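Local coordinates for protein nucleoporin nup120 (Schizosaccharomyces pombe, PDB 4GQ2) that serves as a structural component of the nuclear pore complex, whose nucleoporins can also dock transiently associated nuclear transport factors, at residues 346-354 against 519-527; 471-481 against 495-506. One frame throughout, in Å; residues are numbered along the deposited sequence.

Contact 1: 346-354 against 519-527; sequences MLSDFQLIS and EILSINFDP
This contact is consistent with the inner strands of two adjoining beta-propeller blades meeting, the segment axes inclined by 17° and running in the same sense. Their closest approach is 5.9 Å, and the hydrogen bonds between them run from main-chain N-H groups of 519-527 to side-chain oxygens of D349 and Q351. D349 OD2 accepts from I523 N at 3.0 Å, on the anti side of the carboxylate and out of its plane; its OD1 takes F350 N, which steadies the group. The Q351 chain bends at chi2 (-80°), bringing OE1 to F525 N at 2.8 Å in a nearly straight bond (175°). The amide's rotation is fixed at its other end, where NE2 donates to F350 O at 3.0 Å, and H292 NE2 is a further partner of OE1. Q351 CG also packs on I523 CD1, 3.7 Å away. Farther along, I353 lays CG1 over the face of F525, 3.5 Å from the ring centroid, a CH-pi contact. Each strand carries a classic beta bulge, S348-D349 opposite A367 and L521-S522 opposite N535. Near-parallel and outermost in one mixed sheet, where 390-395 pairs in parallel with 3-11, they lie as expected for inner strands of adjoining blades in a beta-propeller.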
loop_
_atom_site.group_PDB
_atom_site.type_symbol
_atom_site.label_atom_id
_atom_site.label_comp_id
_atom_site.label_asym_id
_atom_site.label_seq_id
_atom_site.Cartn_x
_atom_site.Cartn_y
_atom_site.Cartn_z
ATOM N N MET A 346 4.497 26.924 24.740
ATOM C CA MET A 346 5.000 28.141 24.101
ATOM C C MET A 346 4.334 28.390 22.758
ATOM O O MET A 346 4.028 27.456 22.015
ATOM C CB MET A 346 6.515 28.074 23.897
ATOM C CG MET A 346 7.337 28.197 25.167
ATOM S SD MET A 346 9.085 28.463 24.814
ATOM C CE MET A 346 9.813 28.056 26.400
ATOM N N LEU A 347 4.120 29.661 22.450
ATOM C CA LEU A 347 3.665 30.057 21.133
ATOM C C LEU A 347 4.752 29.723 20.124
ATOM O O LEU A 347 5.910 30.103 20.301
ATOM C CB LEU A 347 3.356 31.558 21.092
ATOM C CG LEU A 347 2.814 32.090 19.768
ATOM C CD1 LEU A 347 1.515 31.379 19.433
ATOM C CD2 LEU A 347 2.595 33.593 19.816
ATOM N N SER A 348 4.375 28.998 19.077
ATOM C CA SER A 348 5.290 28.714 17.982
ATOM C C SER A 348 5.090 29.706 16.839
ATOM O O SER A 348 6.058 30.238 16.299
ATOM C CB SER A 348 5.107 27.278 17.482
ATOM O OG SER A 348 5.692 27.108 16.200
ATOM N N ASP A 349 3.831 29.953 16.480
ATOM C CA ASP A 349 3.515 30.773 15.322
ATOM C C ASP A 349 2.014 31.021 15.286
ATOM O O ASP A 349 1.257 30.375 16.016
ATOM C CB ASP A 349 3.964 30.058 14.040
ATOM C CG ASP A 349 4.149 31.002 12.864
ATOM O OD1 ASP A 349 3.868 32.215 12.990
ATOM O OD2 ASP A 349 4.583 30.522 11.797
ATOM N N PHE A 350 1.583 31.954 14.436
ATOM C CA PHE A 350 0.157 32.212 14.239
ATOM C C PHE A 350 -0.096 32.946 12.923
ATOM O O PHE A 350 0.807 33.581 12.377
ATOM C CB PHE A 350 -0.463 32.946 15.451
ATOM C CG PHE A 350 0.090 34.327 15.693
ATOM C CD1 PHE A 350 1.325 34.504 16.302
ATOM C CD2 PHE A 350 -0.641 35.454 15.332
ATOM C CE1 PHE A 350 1.831 35.776 16.527
ATOM C CE2 PHE A 350 -0.142 36.730 15.556
ATOM C CZ PHE A 350 1.097 36.890 16.157
ATOM N N GLN A 351 -1.310 32.821 12.398
ATOM C CA GLN A 351 -1.696 33.520 11.169
ATOM C C GLN A 351 -3.001 34.286 11.372
ATOM O O GLN A 351 -3.755 33.992 12.298
ATOM C CB GLN A 351 -1.861 32.544 9.997
ATOM C CG GLN A 351 -0.609 31.800 9.591
ATOM C CD GLN A 351 0.320 32.626 8.737
ATOM O OE1 GLN A 351 0.231 32.603 7.511
ATOM N NE2 GLN A 351 1.224 33.360 9.378
ATOM N N LEU A 352 -3.265 35.243 10.485
ATOM C CA LEU A 352 -4.489 36.038 10.531
ATOM C C LEU A 352 -5.145 36.110 9.154
ATOM O O LEU A 352 -4.473 36.355 8.148
ATOM C CB LEU A 352 -4.187 37.444 11.063
ATOM C CG LEU A 352 -5.292 38.501 11.084
ATOM C CD1 LEU A 352 -6.355 38.177 12.124
ATOM C CD2 LEU A 352 -4.690 39.878 11.336
ATOM N N ILE A 353 -6.459 35.889 9.117
ATOM C CA ILE A 353 -7.215 35.884 7.865
ATOM C C ILE A 353 -8.534 36.654 8.007
ATOM O O ILE A 353 -9.376 36.309 8.839
ATOM C CB ILE A 353 -7.504 34.437 7.375
ATOM C CG1 ILE A 353 -6.208 33.638 7.180
ATOM C CG2 ILE A 353 -8.302 34.441 6.072
ATOM C CD1 ILE A 353 -5.815 32.783 8.363
ATOM N N SER A 354 -8.701 37.700 7.198
ATOM C CA SER A 354 -9.982 38.409 7.089
ATOM C C SER A 354 -10.762 37.895 5.880
ATOM O O SER A 354 -10.170 37.479 4.881
ATOM C CB SER A 354 -9.780 39.926 7.009
ATOM O OG SER A 354 -8.966 40.292 5.910
ATOM N N GLU A 519 8.412 17.983 15.730
ATOM C CA GLU A 519 8.505 19.326 16.287
ATOM C C GLU A 519 7.907 20.361 15.329
ATOM O O GLU A 519 8.275 20.416 14.158
ATOM C CB GLU A 519 9.964 19.669 16.598
ATOM C CG GLU A 519 10.168 21.026 17.259
ATOM C CD GLU A 519 11.562 21.201 17.838
ATOM O OE1 GLU A 519 12.432 20.332 17.602
ATOM O OE2 GLU A 519 11.794 22.213 18.529
ATOM N N ILE A 520 6.979 21.167 15.833
ATOM C CA ILE A 520 6.375 22.248 15.058
ATOM C C ILE A 520 7.414 23.351 14.852
ATOM O O ILE A 520 8.306 23.518 15.682
ATOM C CB ILE A 520 5.082 22.772 15.745
ATOM C CG1 ILE A 520 4.372 23.833 14.901
ATOM C CG2 ILE A 520 5.369 23.318 17.142
ATOM C CD1 ILE A 520 3.692 23.305 13.665
ATOM N N LEU A 521 7.322 24.078 13.738
ATOM C CA LEU A 521 8.294 25.131 13.433
ATOM C C LEU A 521 7.623 26.402 12.948
ATOM O O LEU A 521 7.998 27.500 13.355
ATOM C CB LEU A 521 9.330 24.670 12.400
ATOM C CG LEU A 521 10.170 23.428 12.709
ATOM C CD1 LEU A 521 11.005 23.043 11.493
ATOM C CD2 LEU A 521 11.062 23.635 13.924
ATOM N N SER A 522 6.642 26.251 12.063
ATOM C CA SER A 522 5.903 27.386 11.549
ATOM C C SER A 522 4.577 26.935 10.977
ATOM O O SER A 522 4.344 25.735 10.821
ATOM C CB SER A 522 6.704 28.099 10.466
ATOM O OG SER A 522 6.653 27.371 9.252
ATOM N N ILE A 523 3.717 27.915 10.681
ATOM C CA ILE A 523 2.484 27.707 9.926
ATOM C C ILE A 523 2.328 28.819 8.876
ATOM O O ILE A 523 2.827 29.935 9.065
ATOM C CB ILE A 523 1.227 27.607 10.834
ATOM C CG1 ILE A 523 0.919 28.940 11.535
ATOM C CG2 ILE A 523 1.359 26.471 11.848
ATOM C CD1 ILE A 523 -0.500 29.029 12.066
ATOM N N ASN A 524 1.670 28.506 7.760
ATOM C CA ASN A 524 1.448 29.481 6.694
ATOM C C ASN A 524 0.089 29.305 6.062
ATOM O O ASN A 524 -0.241 28.212 5.591
ATOM C CB ASN A 524 2.490 29.353 5.580
ATOM C CG ASN A 524 3.901 29.586 6.059
ATOM O OD1 ASN A 524 4.638 28.632 6.321
ATOM N ND2 ASN A 524 4.296 30.856 6.165
ATOM N N PHE A 525 -0.692 30.382 6.043
ATOM C CA PHE A 525 -1.937 30.400 5.296
ATOM C C PHE A 525 -1.589 30.661 3.843
ATOM O O PHE A 525 -0.807 31.558 3.534
ATOM C CB PHE A 525 -2.890 31.476 5.826
ATOM C CG PHE A 525 -4.209 31.531 5.100
ATOM C CD1 PHE A 525 -5.216 30.607 5.380
ATOM C CD2 PHE A 525 -4.452 32.513 4.143
ATOM C CE1 PHE A 525 -6.435 30.655 4.717
ATOM C CE2 PHE A 525 -5.669 32.564 3.474
ATOM C CZ PHE A 525 -6.659 31.635 3.761
ATOM N N ASP A 526 -2.143 29.840 2.961
ATOM C CA ASP A 526 -1.985 30.027 1.537
ATOM C C ASP A 526 -3.316 30.549 1.025
ATOM O O ASP A 526 -4.321 29.832 1.076
ATOM C CB ASP A 526 -1.613 28.707 0.857
ATOM C CG ASP A 526 -1.384 28.852 -0.641
ATOM O OD1 ASP A 526 -1.384 29.985 -1.160
ATOM O OD2 ASP A 526 -1.191 27.817 -1.309
ATOM N N PRO A 527 -3.338 31.813 0.565
ATOM C CA PRO A 527 -4.565 32.407 0.027
ATOM C C PRO A 527 -4.880 31.906 -1.380
ATOM O O PRO A 527 -6.050 31.868 -1.770
ATOM C CB PRO A 527 -4.255 33.907 0.010
ATOM C CG PRO A 527 -2.771 33.987 -0.107
ATOM C CD PRO A 527 -2.213 32.768 0.574
#

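Contact 2: 471-481 against 495-506; sequences VLSSIVSTIQI and YKRLLYNEWERF
Two helices of the helical insertion in the propeller, 464-478 and 492-515, pack through a knob-into-hole contact in which I475 enters the hole formed by L499, E502, W503 and F506. The segment axes approach to 9.8 Å with their directions 135° apart, an inclined antiparallel pairing. Both branches of I475 lie over the indole of W503: CD1 is 3.5 Å from CE3 of its six-membered ring, while CG2 sits 3.7 Å from the centroid of the five-membered ring, a CH-pi contact over the face. With chi1 at -85°, CG2 points opposite the backbone N and takes the pyrrole side, while CG1 carries CD1 to the benzo side. One turn earlier, V471 CG1 touches two aromatics, at 3.7 Å from both W503 CZ3 and F506 CE2. Farther along 471-481, I479 spreads its branches along the partner helix, CD1 against E502 CB and CG2 against Y495 CE1, both at 3.6 Å. I479 O also lies at the edge of the Y495 ring, in its plane. Polar ends are served mostly elsewhere: T478 OG1 donates to I475 O (2.9 Å), E502 OE2 pairs with R505 NH1 (2.8 Å) at the edge of the guanidinium, and W503 NE1 bonds to S420 OG. With these groups bonded within their own segment or to a third helix, and apolar carbons filling the contact, the two helices are joined by van der Waals and CH-pi interactions that depend on shape.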
loop_
_atom_site.group_PDB
_atom_site.type_symbol
_atom_site.label_atom_id
_atom_site.label_comp_id
_atom_site.label_asym_id
_atom_site.label_seq_id
_atom_site.Cartn_x
_atom_site.Cartn_y
_atom_site.Cartn_z
ATOM N N VAL A 471 15.241 -4.210 5.208
ATOM C CA VAL A 471 14.745 -4.221 6.585
ATOM C C VAL A 471 14.413 -5.643 6.999
ATOM O O VAL A 471 14.918 -6.116 8.012
ATOM C CB VAL A 471 13.519 -3.293 6.787
ATOM C CG1 VAL A 471 12.827 -3.587 8.109
ATOM C CG2 VAL A 471 13.943 -1.836 6.774
ATOM N N LEU A 472 13.590 -6.329 6.201
ATOM C CA LEU A 472 13.200 -7.699 6.499
ATOM C C LEU A 472 14.421 -8.610 6.567
ATOM O O LEU A 472 14.560 -9.414 7.496
ATOM C CB LEU A 472 12.192 -8.241 5.473
ATOM C CG LEU A 472 11.671 -9.671 5.736
ATOM C CD1 LEU A 472 10.267 -9.881 5.186
ATOM C CD2 LEU A 472 12.610 -10.741 5.193
ATOM N N SER A 473 15.288 -8.487 5.565
ATOM C CA SER A 473 16.485 -9.313 5.475
ATOM C C SER A 473 17.362 -9.173 6.711
ATOM O O SER A 473 17.827 -10.165 7.251
ATOM C CB SER A 473 17.288 -8.970 4.219
ATOM O OG SER A 473 18.514 -9.669 4.211
ATOM N N SER A 474 17.582 -7.942 7.156
ATOM C CA SER A 474 18.491 -7.701 8.266
ATOM C C SER A 474 17.923 -8.174 9.614
ATOM O O SER A 474 18.679 -8.595 10.485
ATOM C CB SER A 474 18.899 -6.231 8.324
ATOM O OG SER A 474 17.840 -5.433 8.809
ATOM N N ILE A 475 16.603 -8.099 9.783
ATOM C CA ILE A 475 15.950 -8.643 10.978
ATOM C C ILE A 475 15.932 -10.174 10.978
ATOM O O ILE A 475 16.251 -10.799 11.992
ATOM C CB ILE A 475 14.532 -8.073 11.160
ATOM C CG1 ILE A 475 14.624 -6.742 11.892
ATOM C CG2 ILE A 475 13.651 -9.020 11.969
ATOM C CD1 ILE A 475 13.543 -5.768 11.501
ATOM N N VAL A 476 15.582 -10.768 9.836
ATOM C CA VAL A 476 15.539 -12.230 9.695
ATOM C C VAL A 476 16.931 -12.849 9.892
ATOM O O VAL A 476 17.051 -13.948 10.418
ATOM C CB VAL A 476 14.870 -12.655 8.357
ATOM C CG1 VAL A 476 15.001 -14.151 8.094
ATOM C CG2 VAL A 476 13.397 -12.283 8.385
ATOM N N SER A 477 17.975 -12.121 9.504
ATOM C CA SER A 477 19.354 -12.612 9.606
ATOM C C SER A 477 19.905 -12.618 11.037
ATOM O O SER A 477 20.824 -13.366 11.333
ATOM C CB SER A 477 20.277 -11.789 8.708
ATOM O OG SER A 477 20.439 -10.488 9.236
ATOM N N THR A 478 19.352 -11.783 11.913
ATOM C CA THR A 478 19.824 -11.716 13.296
ATOM C C THR A 478 19.176 -12.759 14.195
ATOM O O THR A 478 19.671 -13.026 15.288
ATOM C CB THR A 478 19.605 -10.324 13.943
ATOM O OG1 THR A 478 18.219 -9.966 13.883
ATOM C CG2 THR A 478 20.442 -9.257 13.261
ATOM N N ILE A 479 18.067 -13.343 13.751
ATOM C CA ILE A 479 17.307 -14.238 14.621
ATOM C C ILE A 479 17.578 -15.702 14.310
ATOM O O ILE A 479 17.378 -16.159 13.189
ATOM C CB ILE A 479 15.790 -13.925 14.603
ATOM C CG1 ILE A 479 15.540 -12.417 14.771
ATOM C CG2 ILE A 479 15.064 -14.711 15.684
ATOM C CD1 ILE A 479 16.224 -11.784 15.972
ATOM N N GLN A 480 18.032 -16.430 15.323
ATOM C CA GLN A 480 18.459 -17.810 15.147
ATOM C C GLN A 480 17.416 -18.786 15.663
ATOM O O GLN A 480 16.821 -18.573 16.715
ATOM C CB GLN A 480 19.799 -18.043 15.849
ATOM C CG GLN A 480 20.935 -17.185 15.308
ATOM C CD GLN A 480 22.249 -17.399 16.039
ATOM O OE1 GLN A 480 22.326 -18.157 17.013
ATOM N NE2 GLN A 480 23.295 -16.728 15.569
ATOM N N ILE A 481 17.194 -19.847 14.893
ATOM C CA ILE A 481 16.276 -20.907 15.266
ATOM C C ILE A 481 17.032 -22.015 16.005
ATOM O O ILE A 481 18.109 -22.449 15.577
ATOM C CB ILE A 481 15.506 -21.457 14.039
ATOM C CG1 ILE A 481 14.396 -22.414 14.481
ATOM C CG2 ILE A 481 16.451 -22.111 13.033
ATOM C CD1 ILE A 481 13.421 -22.789 13.382
ATOM N N TYR A 495 11.438 -19.165 18.375
ATOM C CA TYR A 495 11.827 -18.413 17.196
ATOM C C TYR A 495 10.823 -17.285 16.939
ATOM O O TYR A 495 11.214 -16.124 16.789
ATOM C CB TYR A 495 11.946 -19.323 15.972
ATOM C CG TYR A 495 12.334 -18.566 14.727
ATOM C CD1 TYR A 495 13.621 -18.053 14.577
ATOM C CD2 TYR A 495 11.410 -18.340 13.708
ATOM C CE1 TYR A 495 13.981 -17.345 13.444
ATOM C CE2 TYR A 495 11.766 -17.633 12.568
ATOM C CZ TYR A 495 13.051 -17.141 12.445
ATOM O OH TYR A 495 13.415 -16.445 11.319
ATOM N N LYS A 496 9.536 -17.638 16.926
ATOM C CA LYS A 496 8.459 -16.674 16.727
ATOM C C LYS A 496 8.574 -15.511 17.700
ATOM O O LYS A 496 8.572 -14.353 17.284
ATOM C CB LYS A 496 7.090 -17.349 16.838
ATOM C CG LYS A 496 6.802 -18.322 15.701
ATOM C CD LYS A 496 5.487 -19.052 15.919
ATOM C CE LYS A 496 5.314 -20.208 14.947
ATOM N NZ LYS A 496 5.111 -19.758 13.538
ATOM N N ARG A 497 8.721 -15.820 18.986
ATOM C CA ARG A 497 8.801 -14.790 20.024
ATOM C C ARG A 497 10.000 -13.857 19.818
ATOM O O ARG A 497 9.863 -12.624 19.903
ATOM C CB ARG A 497 8.826 -15.432 21.420
ATOM C CG ARG A 497 8.704 -14.448 22.577
ATOM C CD ARG A 497 8.864 -15.137 23.934
ATOM N NE ARG A 497 10.219 -15.659 24.141
ATOM C CZ ARG A 497 11.250 -14.945 24.591
ATOM N NH1 ARG A 497 11.109 -13.659 24.909
ATOM N NH2 ARG A 497 12.435 -15.522 24.723
ATOM N N LEU A 498 11.169 -14.434 19.530
ATOM C CA LEU A 498 12.375 -13.625 19.330
ATOM C C LEU A 498 12.293 -12.786 18.046
ATOM O O LEU A 498 12.709 -11.630 18.034
ATOM C CB LEU A 498 13.641 -14.495 19.332
ATOM C CG LEU A 498 14.061 -15.226 20.616
ATOM C CD1 LEU A 498 15.200 -16.182 20.300
ATOM C CD2 LEU A 498 14.472 -14.268 21.727
ATOM N N LEU A 499 11.753 -13.368 16.976
ATOM C CA LEU A 499 11.525 -12.626 15.732
ATOM C C LEU A 499 10.586 -11.435 15.976
ATOM O O LEU A 499 10.855 -10.323 15.516
ATOM C CB LEU A 499 10.974 -13.549 14.631
ATOM C CG LEU A 499 10.765 -13.008 13.204
ATOM C CD1 LEU A 499 12.066 -12.571 12.546
ATOM C CD2 LEU A 499 10.067 -14.040 12.328
ATOM N N TYR A 500 9.504 -11.672 16.715
ATOM C CA TYR A 500 8.525 -10.631 17.041
ATOM C C TYR A 500 9.199 -9.476 17.774
ATOM O O TYR A 500 9.005 -8.305 17.420
ATOM C CB TYR A 500 7.379 -11.205 17.894
ATOM C CG TYR A 500 6.277 -10.210 18.206
ATOM C CD1 TYR A 500 6.432 -9.254 19.212
ATOM C CD2 TYR A 500 5.089 -10.213 17.481
ATOM C CE1 TYR A 500 5.436 -8.329 19.482
ATOM C CE2 TYR A 500 4.081 -9.303 17.753
ATOM C CZ TYR A 500 4.256 -8.367 18.755
ATOM O OH TYR A 500 3.254 -7.459 19.010
ATOM N N ASN A 501 9.995 -9.813 18.788
ATOM C CA ASN A 501 10.662 -8.810 19.627
ATOM C C ASN A 501 11.695 -7.983 18.877
ATOM O O ASN A 501 11.852 -6.786 19.139
ATOM C CB ASN A 501 11.309 -9.466 20.857
ATOM C CG ASN A 501 10.289 -10.050 21.824
ATOM O OD1 ASN A 501 9.090 -9.755 21.758
ATOM N ND2 ASN A 501 10.765 -10.881 22.735
ATOM N N GLU A 502 12.407 -8.614 17.952
ATOM C CA GLU A 502 13.342 -7.871 17.117
ATOM C C GLU A 502 12.597 -6.860 16.235
ATOM O O GLU A 502 12.991 -5.696 16.145
ATOM C CB GLU A 502 14.213 -8.813 16.280
ATOM C CG GLU A 502 15.391 -8.129 15.590
ATOM C CD GLU A 502 16.421 -7.535 16.546
ATOM O OE1 GLU A 502 17.476 -7.083 16.066
ATOM O OE2 GLU A 502 16.197 -7.510 17.770
ATOM N N TRP A 503 11.516 -7.299 15.600
ATOM C CA TRP A 503 10.675 -6.379 14.819
ATOM C C TRP A 503 10.187 -5.252 15.684
ATOM O O TRP A 503 10.291 -4.089 15.307
ATOM C CB TRP A 503 9.500 -7.116 14.202
ATOM C CG TRP A 503 9.807 -7.829 12.908
ATOM C CD1 TRP A 503 9.904 -9.198 12.693
ATOM C CD2 TRP A 503 10.048 -7.224 11.597
ATOM N NE1 TRP A 503 10.182 -9.470 11.378
ATOM C CE2 TRP A 503 10.278 -8.332 10.668
ATOM C CE3 TRP A 503 10.084 -5.918 11.113
ATOM C CZ2 TRP A 503 10.545 -8.119 9.322
ATOM C CZ3 TRP A 503 10.349 -5.716 9.758
ATOM C CH2 TRP A 503 10.574 -6.790 8.885
ATOM N N GLU A 504 9.677 -5.583 16.872
ATOM C CA GLU A 504 9.232 -4.569 17.816
ATOM C C GLU A 504 10.297 -3.523 18.145
ATOM O O GLU A 504 10.008 -2.317 18.123
ATOM C CB GLU A 504 8.714 -5.195 19.105
ATOM C CG GLU A 504 8.178 -4.162 20.090
ATOM C CD GLU A 504 7.242 -4.764 21.110
ATOM O OE1 GLU A 504 7.646 -5.738 21.784
ATOM O OE2 GLU A 504 6.107 -4.257 21.238
ATOM N N ARG A 505 11.515 -3.974 18.438
ATOM C CA ARG A 505 12.609 -3.053 18.756
ATOM C C ARG A 505 12.864 -2.112 17.594
ATOM O O ARG A 505 13.033 -0.906 17.783
ATOM C CB ARG A 505 13.902 -3.805 19.078
ATOM C CG ARG A 505 13.957 -4.380 20.478
ATOM C CD ARG A 505 15.230 -5.187 20.710
ATOM N NE ARG A 505 14.991 -6.181 21.752
ATOM C CZ ARG A 505 14.886 -7.493 21.544
ATOM N NH1 ARG A 505 15.046 -8.006 20.325
ATOM N NH2 ARG A 505 14.643 -8.297 22.574
ATOM N N PHE A 506 12.896 -2.676 16.391
ATOM C CA PHE A 506 13.134 -1.890 15.199
ATOM C C PHE A 506 12.047 -0.825 15.020
ATOM O O PHE A 506 12.355 0.340 14.745
ATOM C CB PHE A 506 13.234 -2.783 13.966
ATOM C CG PHE A 506 13.667 -2.048 12.746
ATOM C CD1 PHE A 506 15.005 -1.727 12.555
ATOM C CD2 PHE A 506 12.733 -1.631 11.802
ATOM C CE1 PHE A 506 15.410 -1.025 11.430
ATOM C CE2 PHE A 506 13.131 -0.925 10.675
ATOM C CZ PHE A 506 14.472 -0.621 10.488
#

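Overall arrangement
Contacts 1 and 2 stand apart, with centres 43 Å from each other and nearest atoms about 18 Å, so neither touches the other. The link is covalent: after the blade strand 390-395 the chain leaves the propeller, builds the helices that contain contact 2, and returns from helix 492-515 directly into strand 520-525 of contact 1. The centre of contact 1 is about 19 Å, and that of contact 2 about 31 Å, from the centre of the chain. Their surroundings differ too. No other protein chain touches contact 1, whereas another protein of the assembly borders contact 2, where its backbone bonds to I481 and to K496 NZ.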